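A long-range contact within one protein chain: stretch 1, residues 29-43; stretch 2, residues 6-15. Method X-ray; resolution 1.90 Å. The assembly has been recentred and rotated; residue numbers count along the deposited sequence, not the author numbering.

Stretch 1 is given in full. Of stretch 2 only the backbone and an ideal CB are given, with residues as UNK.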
# COMPACT_ATOMS: atom_id res chain seq x y z
N VAL A 29 26.94 5.84 1.59
CA VAL A 29 26.46 6.44 0.37
C VAL A 29 24.97 6.06 0.16
O VAL A 29 24.61 4.87 0.16
CB VAL A 29 27.40 6.19 -0.82
CG1 VAL A 29 27.65 4.68 -1.06
CG2 VAL A 29 26.86 6.85 -2.04
N SER A 30 24.11 7.07 -0.01
CA SER A 30 22.66 6.87 0.05
C SER A 30 21.96 7.18 -1.27
O SER A 30 22.32 8.11 -1.97
CB SER A 30 22.05 7.73 1.18
OG SER A 30 22.83 7.47 2.36
N GLY A 31 20.96 6.37 -1.62
CA GLY A 31 20.20 6.61 -2.81
C GLY A 31 18.87 5.92 -2.62
O GLY A 31 18.66 5.30 -1.59
N SER A 32 17.97 6.08 -3.59
CA SER A 32 16.58 5.61 -3.45
C SER A 32 16.15 5.03 -4.74
O SER A 32 16.73 5.35 -5.76
CB SER A 32 15.61 6.74 -3.11
OG SER A 32 15.87 7.14 -1.80
N LEU A 33 15.12 4.18 -4.69
CA LEU A 33 14.35 3.87 -5.90
C LEU A 33 12.91 3.58 -5.48
O LEU A 33 12.65 3.41 -4.30
CB LEU A 33 14.95 2.71 -6.66
CG LEU A 33 15.14 1.44 -5.87
CD1 LEU A 33 13.88 0.52 -6.06
CD2 LEU A 33 16.37 0.77 -6.46
N THR A 34 11.99 3.57 -6.43
CA THR A 34 10.56 3.41 -6.11
C THR A 34 9.99 2.22 -6.84
O THR A 34 10.22 2.07 -8.06
CB THR A 34 9.76 4.70 -6.47
OG1 THR A 34 10.26 5.77 -5.68
CG2 THR A 34 8.23 4.53 -6.25
N LEU A 35 9.26 1.36 -6.12
CA LEU A 35 8.47 0.30 -6.77
C LEU A 35 7.00 0.70 -6.81
O LEU A 35 6.50 1.39 -5.91
CB LEU A 35 8.64 -1.07 -6.09
CG LEU A 35 10.05 -1.67 -6.11
CD1 LEU A 35 10.10 -2.91 -5.26
CD2 LEU A 35 10.54 -1.94 -7.56
N SER A 36 6.34 0.30 -7.89
CA SER A 36 4.92 0.59 -8.10
C SER A 36 4.38 -0.28 -9.23
O SER A 36 5.16 -0.98 -9.89
CB SER A 36 4.70 2.05 -8.49
OG SER A 36 5.52 2.41 -9.60
N LYS A 37 3.06 -0.23 -9.44
CA LYS A 37 2.42 -0.84 -10.62
C LYS A 37 3.25 -0.54 -11.86
O LYS A 37 3.54 0.62 -12.17
CB LYS A 37 0.97 -0.33 -10.81
CG LYS A 37 0.08 -1.36 -11.58
CD LYS A 37 -1.07 -0.64 -12.26
CE LYS A 37 -1.88 -1.60 -13.15
NZ LYS A 37 -3.37 -1.30 -13.07
N GLY A 38 3.66 -1.59 -12.55
CA GLY A 38 4.47 -1.37 -13.77
C GLY A 38 5.98 -1.33 -13.55
O GLY A 38 6.77 -1.38 -14.52
N ARG A 39 6.41 -1.25 -12.28
CA ARG A 39 7.82 -1.28 -11.94
C ARG A 39 7.90 -2.01 -10.64
O ARG A 39 8.07 -1.44 -9.60
CB ARG A 39 8.45 0.13 -11.82
CG ARG A 39 8.01 1.12 -12.86
CD ARG A 39 8.72 2.43 -12.63
NE ARG A 39 10.11 2.34 -13.07
CZ ARG A 39 10.57 2.89 -14.19
NH1 ARG A 39 9.75 3.61 -14.97
NH2 ARG A 39 11.85 2.75 -14.51
N MET A 40 7.77 -3.32 -10.72
CA MET A 40 7.47 -4.16 -9.60
C MET A 40 8.68 -4.93 -9.11
O MET A 40 8.60 -5.62 -8.08
CB MET A 40 6.38 -5.15 -10.03
CG MET A 40 5.00 -4.49 -10.31
SD MET A 40 4.28 -3.80 -8.80
CE MET A 40 3.27 -5.17 -8.31
N THR A 41 9.80 -4.83 -9.83
CA THR A 41 11.00 -5.57 -9.48
C THR A 41 12.18 -4.69 -9.21
O THR A 41 12.59 -3.91 -10.07
CB THR A 41 11.42 -6.60 -10.56
OG1 THR A 41 10.38 -7.54 -10.74
CG2 THR A 41 12.70 -7.33 -10.13
N ALA A 42 12.75 -4.82 -8.01
CA ALA A 42 13.99 -4.15 -7.67
C ALA A 42 15.19 -5.13 -7.70
O ALA A 42 15.05 -6.30 -7.40
CB ALA A 42 13.88 -3.52 -6.30
N THR A 43 16.37 -4.65 -8.10
CA THR A 43 17.56 -5.46 -7.90
C THR A 43 18.62 -4.70 -7.13
O THR A 43 18.75 -3.48 -7.28
CB THR A 43 18.14 -6.05 -9.22
OG1 THR A 43 18.63 -4.99 -10.03
CG2 THR A 43 17.08 -6.81 -10.02
N UNK A 6 30.62 3.22 -3.38
CA UNK A 6 30.00 3.84 -4.54
C UNK A 6 28.64 3.18 -4.78
O UNK A 6 28.57 1.98 -4.83
CB UNK A 6 30.90 3.72 -5.77
N UNK A 7 27.61 4.00 -4.93
CA UNK A 7 26.25 3.57 -5.26
C UNK A 7 25.86 4.05 -6.67
O UNK A 7 26.04 5.23 -7.04
CB UNK A 7 25.26 4.10 -4.22
N UNK A 8 25.38 3.11 -7.48
CA UNK A 8 24.77 3.45 -8.76
C UNK A 8 23.29 3.00 -8.79
O UNK A 8 22.97 1.92 -8.33
CB UNK A 8 25.55 2.80 -9.91
N UNK A 9 22.42 3.85 -9.30
CA UNK A 9 20.98 3.57 -9.50
C UNK A 9 20.53 3.96 -10.92
O UNK A 9 20.79 5.06 -11.37
CB UNK A 9 20.14 4.32 -8.46
N UNK A 10 19.87 3.03 -11.63
CA UNK A 10 19.23 3.30 -12.92
C UNK A 10 17.95 2.51 -12.89
O UNK A 10 18.00 1.30 -12.69
CB UNK A 10 20.11 2.92 -14.11
N UNK A 11 16.82 3.21 -13.04
CA UNK A 11 15.47 2.63 -12.89
C UNK A 11 15.31 1.99 -11.51
O UNK A 11 15.52 2.65 -10.49
CB UNK A 11 15.20 1.59 -13.98
N UNK A 12 14.98 0.70 -11.45
CA UNK A 12 14.91 0.09 -10.13
C UNK A 12 16.05 -0.90 -9.86
O UNK A 12 15.86 -1.89 -9.16
CB UNK A 12 13.57 -0.62 -9.97
N UNK A 13 17.23 -0.63 -10.44
CA UNK A 13 18.37 -1.47 -10.20
C UNK A 13 19.44 -0.61 -9.51
O UNK A 13 19.77 0.47 -10.04
CB UNK A 13 18.88 -2.09 -11.50
N UNK A 14 19.93 -1.08 -8.35
CA UNK A 14 21.00 -0.42 -7.59
C UNK A 14 22.22 -1.30 -7.40
O UNK A 14 22.12 -2.51 -7.16
CB UNK A 14 20.48 0.02 -6.22
N UNK A 15 23.38 -0.68 -7.45
CA UNK A 15 24.63 -1.42 -7.39
C UNK A 15 25.55 -0.67 -6.38
O UNK A 15 25.80 0.49 -6.59
CB UNK A 15 25.27 -1.54 -8.77

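Stretch 2 is a strand, a tight turn and a second strand, and it meets stretch 1 in two ways: residues 6-10 run at 11° to strand 29-35 at a closest axis distance of 6.9 Å, too far for backbone pairing, whereas residues 13-15 pair directly with strand 41-43.

At position 6, CA-to-CB points away from stretch 1 and nothing there lies within reach of the ideal CB, so almost any side chain would do. It is Arg6, whose backbone N lies 4.0 Å from Val29 CG1.

Position 7 points toward stretch 1, its ideal CB 3.9 Å from Val29 CG2. Beyond lies Gly31, which offers no side chain and leaves a gap between the strands. A medium-sized apolar residue, such as leucine, isoleucine or methionine, would suit. Leu7 is found, with chi1 t and chi2 p; its CB packs 3.8 Å from Val29 CG2, and its CD2 reaches 3.2 Å from Gly31 N. A CB on Gly31 would come within 2.7 Å of Leu7 CD2, so the leucine fits because the glycine is bare.

Position 8 is out of reach and sets no demand; it is Thr8, whose backbone pairs with position 15.

Position 9 again points toward stretch 1, with Ser32 O 4.5 Å from the ideal CB and the side chain of Leu33 nearby. Valine, isoleucine or a small residue would serve. Val9 places CG1 3.7 Å from Ser32 O and 4.2 Å from Leu33 CB.

Position 10 is out of reach and undemanding; Ala10 begins the type II' turn that ends at 13.

At position 11 the phi of 57° favours glycine; an ideal CB would lie 3.6 Å from Arg39 NH2, a normal contact that would not by itself exclude a side chain. In Gly11, CA lies 4.0 Å from Arg39 NH2, and its O sits 3.9 Å from Leu33 CB.

Position 12 points toward stretch 1. Its ideal CB is 3.4 Å from Thr41 O and 4.1 Å from both Leu33 CD1 and Leu35 CD2, leaving room for a small residue and presenting an acceptor to a short donor. Alanine would fit, but serine or threonine could also satisfy the carbonyl. Ser12 donates from OG to Thr41 O at 3.0 Å, and its CB rests 4.0 Å from Leu35 CD2. Its backbone O accepts from Thr43 N, also at 3.0 Å.

Position 13 bridges Thr43 in parallel register, both side chains on the same face, and its ideal CB is a tight 3.3 Å from Thr43 OG1. A compact polar residue, such as aspartate, asparagine or serine, could use that hydroxyl. In Asp13, OD1 accepts a very short 2.4 Å hydrogen bond from Thr43 OG1, and a water links OD1 to Thr41 O.

Position 14 points sideways, 4.2 Å from Leu33 CD2 at its ideal CB, which suits alanine or another small apolar residue. Ala14 touches that methyl, and its N donates to Thr43 O at 2.9 Å.

Position 15 points away and is permissive. Lys15 folds back so that NZ donates to Asp13 O at 3.0 Å.

Stretch 2 (6-15) RLTVAGSDAK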
# COMPACT_ATOMS: atom_id res chain seq x y z
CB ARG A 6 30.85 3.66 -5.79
CG ARG A 6 30.26 4.42 -6.97
CD ARG A 6 30.78 3.96 -8.28
NE ARG A 6 31.88 3.00 -8.11
CZ ARG A 6 33.00 3.00 -8.83
NH1 ARG A 6 33.22 3.94 -9.74
NH2 ARG A 6 33.92 2.06 -8.60
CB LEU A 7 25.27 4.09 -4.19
CG LEU A 7 23.78 3.72 -4.40
CD1 LEU A 7 23.53 2.24 -4.32
CD2 LEU A 7 22.88 4.45 -3.37
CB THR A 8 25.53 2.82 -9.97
OG1 THR A 8 26.92 3.15 -9.89
CG2 THR A 8 24.97 3.42 -11.27
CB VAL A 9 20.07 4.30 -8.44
CG1 VAL A 9 18.63 3.72 -8.49
CG2 VAL A 9 20.64 4.16 -7.02
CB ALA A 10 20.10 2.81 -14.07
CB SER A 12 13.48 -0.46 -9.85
OG SER A 12 13.01 -1.13 -11.00
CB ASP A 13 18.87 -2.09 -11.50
CG ASP A 13 17.81 -2.90 -12.21
OD1 ASP A 13 17.16 -3.77 -11.54
OD2 ASP A 13 17.58 -2.63 -13.41
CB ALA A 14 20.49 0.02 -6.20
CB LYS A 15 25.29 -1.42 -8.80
CG LYS A 15 24.61 -2.22 -9.95
CD LYS A 15 23.28 -1.55 -10.51
CE LYS A 15 23.55 -0.36 -11.45
NZ LYS A 15 22.28 0.35 -11.74
O HOH W 1 14.68 -4.40 -11.78
O HOH W 2 21.40 -4.28 -9.32
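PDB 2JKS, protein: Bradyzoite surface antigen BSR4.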